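Local coordinates for protein mevalonate kinase, putative (Leishmania major, PDB 2HFS) that probably phosphorylates (R)-mevalonate at the expense of ATP, giving (R)-5-phosphomevalonate in the first of three steps from mevalonate to isopentenyl diphosphate, at residues A36-I41 with I168-Q173; I182-R187 with E235-G240; G277-K282 with L295-D300. All blocks are in the same frame, centred on the assembly; numbering follows the deposited sequence.

Interaction 1 (A36-I41 with I168-Q173); sequences AIVAGI and ILYRRQ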
loop_
_atom_site.group_PDB
_atom_site.type_symbol
_atom_site.label_atom_id
_atom_site.label_comp_id
_atom_site.label_asym_id
_atom_site.label_seq_id
_atom_site.Cartn_x
_atom_site.Cartn_y
_atom_site.Cartn_z
ATOM N N ALA A 36 7.136 10.463 6.175
ATOM C CA ALA A 36 7.136 9.053 5.780
ATOM C C ALA A 36 7.403 8.911 4.278
ATOM O O ALA A 36 7.124 9.818 3.499
ATOM C CB ALA A 36 5.809 8.378 6.169
ATOM N N ILE A 37 7.988 7.790 3.883
ATOM C CA ILE A 37 8.212 7.510 2.483
ATOM C C ILE A 37 7.389 6.274 2.155
ATOM O O ILE A 37 7.589 5.196 2.732
ATOM C CB ILE A 37 9.731 7.337 2.146
ATOM C CG1 ILE A 37 10.541 8.591 2.549
ATOM C CG2 ILE A 37 9.924 7.010 0.645
ATOM C CD1 ILE A 37 12.104 8.471 2.396
ATOM N N VAL A 38 6.442 6.464 1.246
ATOM C CA VAL A 38 5.575 5.403 0.772
ATOM C C VAL A 38 5.858 5.132 -0.701
ATOM O O VAL A 38 6.151 6.051 -1.489
ATOM C CB VAL A 38 4.084 5.739 0.980
ATOM C CG1 VAL A 38 3.208 4.592 0.509
ATOM C CG2 VAL A 38 3.799 6.047 2.446
ATOM N N ALA A 39 5.786 3.861 -1.066
ATOM C CA ALA A 39 6.137 3.459 -2.401
ATOM C C ALA A 39 4.924 2.846 -3.064
ATOM O O ALA A 39 4.388 1.837 -2.580
ATOM C CB ALA A 39 7.285 2.496 -2.358
ATOM N N GLY A 40 4.470 3.474 -4.142
ATOM C CA GLY A 40 3.437 2.892 -4.995
ATOM C C GLY A 40 4.111 1.995 -6.013
ATOM O O GLY A 40 4.848 2.477 -6.887
ATOM N N ILE A 41 3.841 0.693 -5.922
ATOM C CA ILE A 41 4.584 -0.300 -6.700
ATOM C C ILE A 41 4.001 -0.488 -8.113
ATOM O O ILE A 41 2.885 -0.024 -8.393
ATOM C CB ILE A 41 4.676 -1.623 -5.919
ATOM C CG1 ILE A 41 3.296 -2.198 -5.580
ATOM C CG2 ILE A 41 5.493 -1.428 -4.591
ATOM C CD1 ILE A 41 3.358 -3.705 -5.216
ATOM N N ILE A 168 6.612 8.592 -2.661
ATOM C CA ILE A 168 5.732 9.644 -2.170
ATOM C C ILE A 168 6.115 10.019 -0.751
ATOM O O ILE A 168 6.193 9.158 0.128
ATOM C CB ILE A 168 4.262 9.186 -2.238
ATOM C CG1 ILE A 168 3.860 8.974 -3.705
ATOM C CG2 ILE A 168 3.313 10.177 -1.507
ATOM C CD1 ILE A 168 2.445 8.511 -3.925
ATOM N N LEU A 169 6.339 11.315 -0.547
ATOM C CA LEU A 169 6.580 11.865 0.777
ATOM C C LEU A 169 5.242 12.152 1.442
ATOM O O LEU A 169 4.402 12.877 0.892
ATOM C CB LEU A 169 7.426 13.142 0.676
ATOM C CG LEU A 169 8.115 13.687 1.932
ATOM C CD1 LEU A 169 9.225 12.733 2.415
ATOM C CD2 LEU A 169 8.684 15.072 1.629
ATOM N N TYR A 170 5.056 11.577 2.627
ATOM C CA TYR A 170 3.782 11.576 3.341
ATOM C C TYR A 170 3.984 12.126 4.740
ATOM O O TYR A 170 4.800 11.616 5.507
ATOM C CB TYR A 170 3.229 10.139 3.348
ATOM C CG TYR A 170 2.274 9.676 4.457
ATOM C CD1 TYR A 170 2.392 8.384 4.973
ATOM C CD2 TYR A 170 1.233 10.476 4.934
ATOM C CE1 TYR A 170 1.537 7.907 5.949
ATOM C CE2 TYR A 170 0.356 10.003 5.919
ATOM C CZ TYR A 170 0.521 8.715 6.418
ATOM O OH TYR A 170 -0.315 8.205 7.394
ATOM N N ARG A 171 3.272 13.207 5.050
ATOM C CA ARG A 171 3.344 13.794 6.389
ATOM C C ARG A 171 2.043 14.463 6.810
ATOM O O ARG A 171 1.292 14.971 5.977
ATOM C CB ARG A 171 4.524 14.768 6.508
ATOM C CG ARG A 171 4.470 15.980 5.603
ATOM C CD ARG A 171 5.594 16.972 5.855
ATOM N NE ARG A 171 5.419 17.681 7.122
ATOM C CZ ARG A 171 6.375 18.356 7.754
ATOM N NH1 ARG A 171 7.605 18.415 7.256
ATOM N NH2 ARG A 171 6.104 18.962 8.901
ATOM N N ARG A 172 1.782 14.444 8.112
ATOM C CA ARG A 172 0.691 15.216 8.693
ATOM C C ARG A 172 1.096 16.690 8.858
ATOM O O ARG A 172 1.733 17.068 9.847
ATOM C CB ARG A 172 0.246 14.600 10.019
ATOM C CG ARG A 172 -0.968 13.697 9.897
ATOM C CD ARG A 172 -0.672 12.224 9.755
ATOM N NE ARG A 172 -1.768 11.419 10.297
ATOM C CZ ARG A 172 -1.818 10.093 10.261
ATOM N NH1 ARG A 172 -0.837 9.396 9.700
ATOM N NH2 ARG A 172 -2.858 9.457 10.787
ATOM N N GLN A 173 0.719 17.491 7.860
ATOM C CA GLN A 173 1.077 18.908 7.721
ATOM C C GLN A 173 -0.103 19.655 7.068
ATOM O O GLN A 173 -0.664 19.173 6.087
ATOM C CB GLN A 173 2.326 19.035 6.832
ATOM C CG GLN A 173 2.681 20.454 6.341
ATOM C CD GLN A 173 3.815 21.101 7.127
ATOM O OE1 GLN A 173 4.148 20.664 8.227
ATOM N NE2 GLN A 173 4.407 22.152 6.561
#

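Interaction 2 (I182-R187 with E235-G240); sequences IAFQQR and EALQKG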
loop_
_atom_site.group_PDB
_atom_site.type_symbol
_atom_site.label_atom_id
_atom_site.label_comp_id
_atom_site.label_asym_id
_atom_site.label_seq_id
_atom_site.Cartn_x
_atom_site.Cartn_y
_atom_site.Cartn_z
ATOM N N ILE A 182 8.388 12.040 -4.991
ATOM C CA ILE A 182 9.814 12.029 -4.777
ATOM C C ILE A 182 10.470 11.578 -6.069
ATOM O O ILE A 182 10.264 10.450 -6.528
ATOM C CB ILE A 182 10.194 11.075 -3.602
ATOM C CG1 ILE A 182 9.630 11.584 -2.283
ATOM C CG2 ILE A 182 11.711 10.894 -3.520
ATOM C CD1 ILE A 182 9.708 10.580 -1.130
ATOM N N ALA A 183 11.256 12.475 -6.663
ATOM C CA ALA A 183 12.041 12.137 -7.852
ATOM C C ALA A 183 13.143 11.117 -7.538
ATOM O O ALA A 183 13.866 11.254 -6.547
ATOM C CB ALA A 183 12.630 13.413 -8.486
ATOM N N PHE A 184 13.248 10.082 -8.373
ATOM C CA PHE A 184 14.232 9.006 -8.192
ATOM C C PHE A 184 14.574 8.359 -9.535
ATOM O O PHE A 184 13.676 8.104 -10.346
ATOM C CB PHE A 184 13.733 7.954 -7.185
ATOM C CG PHE A 184 14.811 7.029 -6.696
ATOM C CD1 PHE A 184 14.761 5.672 -6.973
ATOM C CD2 PHE A 184 15.901 7.521 -5.978
ATOM C CE1 PHE A 184 15.776 4.817 -6.531
ATOM C CE2 PHE A 184 16.924 6.666 -5.541
ATOM C CZ PHE A 184 16.853 5.317 -5.815
ATOM N N GLN A 185 15.859 8.090 -9.769
ATOM C CA GLN A 185 16.336 7.684 -11.108
ATOM C C GLN A 185 16.767 6.217 -11.232
ATOM O O GLN A 185 17.383 5.826 -12.234
ATOM C CB GLN A 185 17.486 8.590 -11.568
ATOM C CG GLN A 185 17.104 10.040 -11.821
ATOM C CD GLN A 185 18.316 10.939 -11.895
ATOM O OE1 GLN A 185 18.958 11.211 -10.878
ATOM N NE2 GLN A 185 18.640 11.397 -13.096
ATOM N N GLN A 186 16.444 5.420 -10.217
ATOM C CA GLN A 186 16.826 4.010 -10.149
ATOM C C GLN A 186 15.628 3.102 -9.842
ATOM O O GLN A 186 14.753 3.479 -9.078
ATOM C CB GLN A 186 17.876 3.822 -9.053
ATOM C CG GLN A 186 19.311 3.850 -9.529
ATOM C CD GLN A 186 20.263 3.555 -8.401
ATOM O OE1 GLN A 186 20.827 2.459 -8.314
ATOM N NE2 GLN A 186 20.420 4.516 -7.509
ATOM N N ARG A 187 15.603 1.906 -10.429
ATOM C CA ARG A 187 14.603 0.884 -10.065
ATOM C C ARG A 187 14.876 0.363 -8.641
ATOM O O ARG A 187 16.034 0.168 -8.267
ATOM C CB ARG A 187 14.676 -0.276 -11.052
ATOM C CG ARG A 187 13.399 -1.052 -11.274
ATOM C CD ARG A 187 13.563 -2.217 -12.253
ATOM N NE ARG A 187 13.798 -1.783 -13.637
ATOM C CZ ARG A 187 14.124 -2.587 -14.653
ATOM N NH1 ARG A 187 14.278 -3.895 -14.468
ATOM N NH2 ARG A 187 14.304 -2.078 -15.866
ATOM N N GLU A 235 18.077 11.936 1.392
ATOM C CA GLU A 235 19.388 12.163 0.807
ATOM C C GLU A 235 19.768 10.995 -0.081
ATOM O O GLU A 235 19.928 11.161 -1.293
ATOM C CB GLU A 235 20.443 12.321 1.898
ATOM C CG GLU A 235 20.583 13.710 2.461
ATOM C CD GLU A 235 21.976 13.959 2.991
ATOM O OE1 GLU A 235 22.626 14.888 2.483
ATOM O OE2 GLU A 235 22.421 13.224 3.906
ATOM N N ALA A 236 19.890 9.815 0.530
ATOM C CA ALA A 236 20.237 8.586 -0.179
ATOM C C ALA A 236 19.496 8.422 -1.511
ATOM O O ALA A 236 20.098 7.997 -2.504
ATOM C CB ALA A 236 20.015 7.372 0.720
ATOM N N LEU A 237 18.206 8.763 -1.526
ATOM C CA LEU A 237 17.361 8.649 -2.730
ATOM C C LEU A 237 17.751 9.644 -3.828
ATOM O O LEU A 237 17.864 9.273 -5.001
ATOM C CB LEU A 237 15.877 8.811 -2.381
ATOM C CG LEU A 237 15.116 7.697 -1.659
ATOM C CD1 LEU A 237 13.728 8.190 -1.262
ATOM C CD2 LEU A 237 15.005 6.444 -2.528
ATOM N N GLN A 238 17.964 10.900 -3.435
ATOM C CA GLN A 238 18.362 11.963 -4.364
ATOM C C GLN A 238 19.728 11.659 -4.973
ATOM O O GLN A 238 19.986 11.997 -6.129
ATOM C CB GLN A 238 18.381 13.321 -3.653
ATOM C CG GLN A 238 18.378 14.514 -4.594
ATOM N N LYS A 239 20.583 11.018 -4.178
ATOM C CA LYS A 239 21.900 10.571 -4.610
ATOM C C LYS A 239 21.811 9.304 -5.458
ATOM O O LYS A 239 22.653 9.065 -6.336
ATOM C CB LYS A 239 22.782 10.311 -3.386
ATOM C CG LYS A 239 24.262 10.184 -3.698
ATOM C CD LYS A 239 25.042 9.824 -2.455
ATOM C CE LYS A 239 26.536 10.018 -2.662
ATOM N NZ LYS A 239 27.298 9.386 -1.565
ATOM N N GLY A 240 20.798 8.488 -5.193
ATOM C CA GLY A 240 20.689 7.178 -5.824
ATOM C C GLY A 240 21.601 6.177 -5.149
ATOM O O GLY A 240 22.127 5.248 -5.782
HETATM O O HOH W 1 18.100 9.098 -8.202
#

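Interaction 3 (G277-K282 with L295-D300); sequences GALGAK and LAASSD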
loop_
_atom_site.group_PDB
_atom_site.type_symbol
_atom_site.label_atom_id
_atom_site.label_comp_id
_atom_site.label_asym_id
_atom_site.label_seq_id
_atom_site.Cartn_x
_atom_site.Cartn_y
_atom_site.Cartn_z
ATOM N N GLY A 277 21.517 -11.282 1.752
ATOM C CA GLY A 277 22.131 -10.143 1.087
ATOM C C GLY A 277 21.217 -8.974 0.786
ATOM O O GLY A 277 21.570 -8.112 -0.019
ATOM N N ALA A 278 20.051 -8.915 1.427
ATOM C CA ALA A 278 19.216 -7.717 1.318
ATOM C C ALA A 278 20.036 -6.499 1.714
ATOM O O ALA A 278 20.793 -6.552 2.672
ATOM C CB ALA A 278 17.982 -7.813 2.202
ATOM N N LEU A 279 19.877 -5.406 0.977
ATOM C CA LEU A 279 20.520 -4.147 1.320
ATOM C C LEU A 279 19.906 -3.587 2.593
ATOM O O LEU A 279 20.589 -2.948 3.387
ATOM C CB LEU A 279 20.400 -3.122 0.186
ATOM C CG LEU A 279 20.958 -3.457 -1.195
ATOM C CD1 LEU A 279 20.810 -2.252 -2.108
ATOM C CD2 LEU A 279 22.414 -3.898 -1.063
ATOM N N GLY A 280 18.607 -3.831 2.774
ATOM C CA GLY A 280 17.901 -3.497 4.014
ATOM C C GLY A 280 16.611 -4.288 4.072
ATOM O O GLY A 280 16.128 -4.741 3.043
ATOM N N ALA A 281 16.033 -4.420 5.267
ATOM C CA ALA A 281 14.779 -5.149 5.416
ATOM C C ALA A 281 14.111 -4.720 6.709
ATOM O O ALA A 281 14.779 -4.491 7.722
ATOM C CB ALA A 281 15.033 -6.641 5.433
ATOM N N LYS A 282 12.788 -4.621 6.682
ATOM C CA LYS A 282 12.078 -4.097 7.840
ATOM C C LYS A 282 10.617 -4.437 7.707
ATOM O O LYS A 282 10.124 -4.687 6.603
ATOM C CB LYS A 282 12.243 -2.568 7.940
ATOM C CG LYS A 282 11.767 -1.799 6.679
ATOM C CD LYS A 282 11.950 -0.283 6.828
ATOM C CE LYS A 282 10.915 0.371 7.770
ATOM N NZ LYS A 282 9.561 0.435 7.141
ATOM N N LEU A 295 14.979 -4.695 0.467
ATOM C CA LEU A 295 15.533 -4.069 -0.743
ATOM C C LEU A 295 16.682 -4.907 -1.296
ATOM O O LEU A 295 17.622 -5.226 -0.574
ATOM C CB LEU A 295 16.029 -2.654 -0.458
ATOM C CG LEU A 295 16.672 -1.866 -1.601
ATOM C CD1 LEU A 295 15.655 -1.466 -2.710
ATOM C CD2 LEU A 295 17.360 -0.644 -1.051
ATOM N N ALA A 296 16.599 -5.248 -2.573
ATOM C CA ALA A 296 17.647 -6.032 -3.243
ATOM C C ALA A 296 18.471 -5.106 -4.132
ATOM O O ALA A 296 17.976 -4.071 -4.576
ATOM C CB ALA A 296 17.022 -7.158 -4.079
ATOM N N ALA A 297 19.719 -5.484 -4.411
ATOM C CA ALA A 297 20.609 -4.624 -5.200
ATOM C C ALA A 297 20.345 -4.758 -6.693
ATOM O O ALA A 297 20.706 -3.871 -7.476
ATOM C CB ALA A 297 22.082 -4.928 -4.892
ATOM N N SER A 298 19.719 -5.871 -7.073
ATOM C CA SER A 298 19.462 -6.205 -8.466
ATOM C C SER A 298 18.369 -7.266 -8.527
ATOM O O SER A 298 17.883 -7.712 -7.492
ATOM C CB SER A 298 20.733 -6.755 -9.109
ATOM O OG SER A 298 21.100 -7.985 -8.510
ATOM N N SER A 299 17.994 -7.678 -9.736
ATOM C CA SER A 299 17.028 -8.761 -9.909
ATOM C C SER A 299 17.626 -10.117 -9.528
ATOM O O SER A 299 16.943 -10.967 -8.944
ATOM C CB SER A 299 16.511 -8.786 -11.349
ATOM O OG SER A 299 15.263 -9.450 -11.427
ATOM N N ASP A 300 18.895 -10.320 -9.864
ATOM C CA ASP A 300 19.582 -11.581 -9.550
ATOM C C ASP A 300 19.686 -11.836 -8.035
ATOM O O ASP A 300 19.417 -12.940 -7.558
ATOM C CB ASP A 300 20.973 -11.617 -10.204
ATOM C CG ASP A 300 21.680 -12.958 -10.025
ATOM O OD1 ASP A 300 20.993 -14.006 -9.952
ATOM O OD2 ASP A 300 22.930 -13.060 -9.955
HETATM O O HOH W 2 21.002 -7.125 -2.560
#

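Interaction 1 (A36-I41 with I168-Q173)
Ala-36, Ile-37 and Val-38 pair with Tyr-170, Leu-169 and Ile-168 as neighbouring antiparallel strands, and four backbone hydrogen bonds join them. Two closed rings form. In one, Ala-36 N gives to Tyr-170 O at 2.7 Å while Tyr-170 N gives to Ala-36 O. In the other, Val-38 N reaches Ile-168 O at 2.9 Å in an almost straight bond, 177° at the hydrogen, and the return bond from Ile-168 N to Val-38 O is more bent, at 135°. Between the rings lies the non-hydrogen-bonded pair Ile-37 and Leu-169, where CA-H...O contacts fill in: Leu-169 CA stands 3.4 Å from Ala-36 O. Likewise, Ile-37 CA stands 3.5 Å from Ile-168 O. The pairing belongs to the mixed sheet of this GHMP kinase; strand 36-52 also pairs with strand 17-25, and strand 166-172 with strand 177-182, which places both partners inside the sheet. Apolar contacts are partly in register and partly diagonal. On one face Tyr-170 CD1 lies 3.6 Å from Ala-36 CB, its partner in the pairing, and 3.7 Å from Val-38 CG2, one pair farther on, both methyls approaching the ring obliquely. Phe-179 of strand 177-182 meets the same ring with its own. On the other face Ile-37 CG1 and Leu-169 CD1 make a looser contact at 4.3 Å.

Interaction 2 (I182-R187 with E235-G240)
Leu-237, near the end of helix 216-239, reaches across to Phe-184, in the loop after strand 177-182, and to Ile-182 just before it. Its CB lies 3.8 Å from Phe-184 CD2. The first torsion (chi1 -73°) sets CG beside the backbone N, and the two methyls diverge from it. Methyl CD2 rests over one face of the Phe-184 ring, 3.8 Å from the centroid and 22° off the normal, a CH-pi contact displaced toward the rim and nearest CE2. The other methyl, CD1, ends at Ile-182 CG2, 4.1 Å away. Polar contacts lie farther along the loop. A water accepts from Gln-185 N; its second bond, to Leu-237 O, is doubtful because that oxygen is crowded in the model. Gln-186 NE2 points to Gly-240 O, but at 2.5 Å this hydrogen bond is too short to be trusted in detail. Gly-240, with positive phi, is the C-prime residue of the Schellman motif that ends the helix, and the Gln-186 amide lies next to it. The contact thus sits between elements: Leu-242 of helix 242-258 touches both Phe-184 and Gln-186, Leu-245 of that helix touches Leu-237, and Leu-167 of strand 166-172 packs against Ile-182, Phe-184 and Leu-237.

Interaction 3 (G277-K282 with L295-D300)
Leu-279 and Gly-280 run antiparallel to Leu-295 where the hairpin of strands 280-284 and 291-296 opens. Two backbone bonds join them: Leu-279 N to Leu-295 O at 2.7 Å, with the donor nearly along the C=O axis, and Leu-295 N to Gly-280 O at 2.8 Å. The chains stay close through Ala-278 and Ala-296; farther out a water bridges them, donating to Gly-277 O and accepting from Ala-297 N. Gly-277 itself has positive phi and is the C-prime residue of the Schellman motif closing helix 264-275. Leu-279 supplies the main side-chain contact. Its CG is anti to the carbonyl carbon (chi1 -58°). Beyond it, CD1 reaches Leu-295 CD2 at 4.0 Å and Ala-297 CA at 3.9 Å, while CD2 touches Ala-297 CB at 4.0 Å. The two leucine side chains cross obliquely. Leu-295 also packs on Leu-188 and Leu-190 of strand 188-194, the next strand of the four-stranded antiparallel sheet, and Leu-279 touches Leu-242 of helix 242-258. No charged group enters the contact between the segments: two main-chain bonds hold the chains together, a water spans the outer end, and leucine and alanine carbons supply the apolar part, Leu-279 toward helix 242-258 and Leu-295 toward strand 188-194.

The three contacts follow one another along the chain, each closing before the next opens. Interactions 1 and 2, with centres 14 Å apart, touch directly: Ile-182 CD1 packs against Ile-37, Ile-168 and Leu-169, and Ile-37 CD1 meets Leu-237 CD1, so one apolar layer runs from the mixed sheet to the end of helix 216-239. Interaction 3 lies about 16 Å from interaction 2 and 21 Å from interaction 1, centre to centre, and touches neither. It belongs to the four-stranded antiparallel sheet, which strand 188-194 enters straight after the loop of interaction 2. Helix 242-258 touches residues of both interactions 2 and 3 of this GHMP kinase, and so gives them a common neighbour.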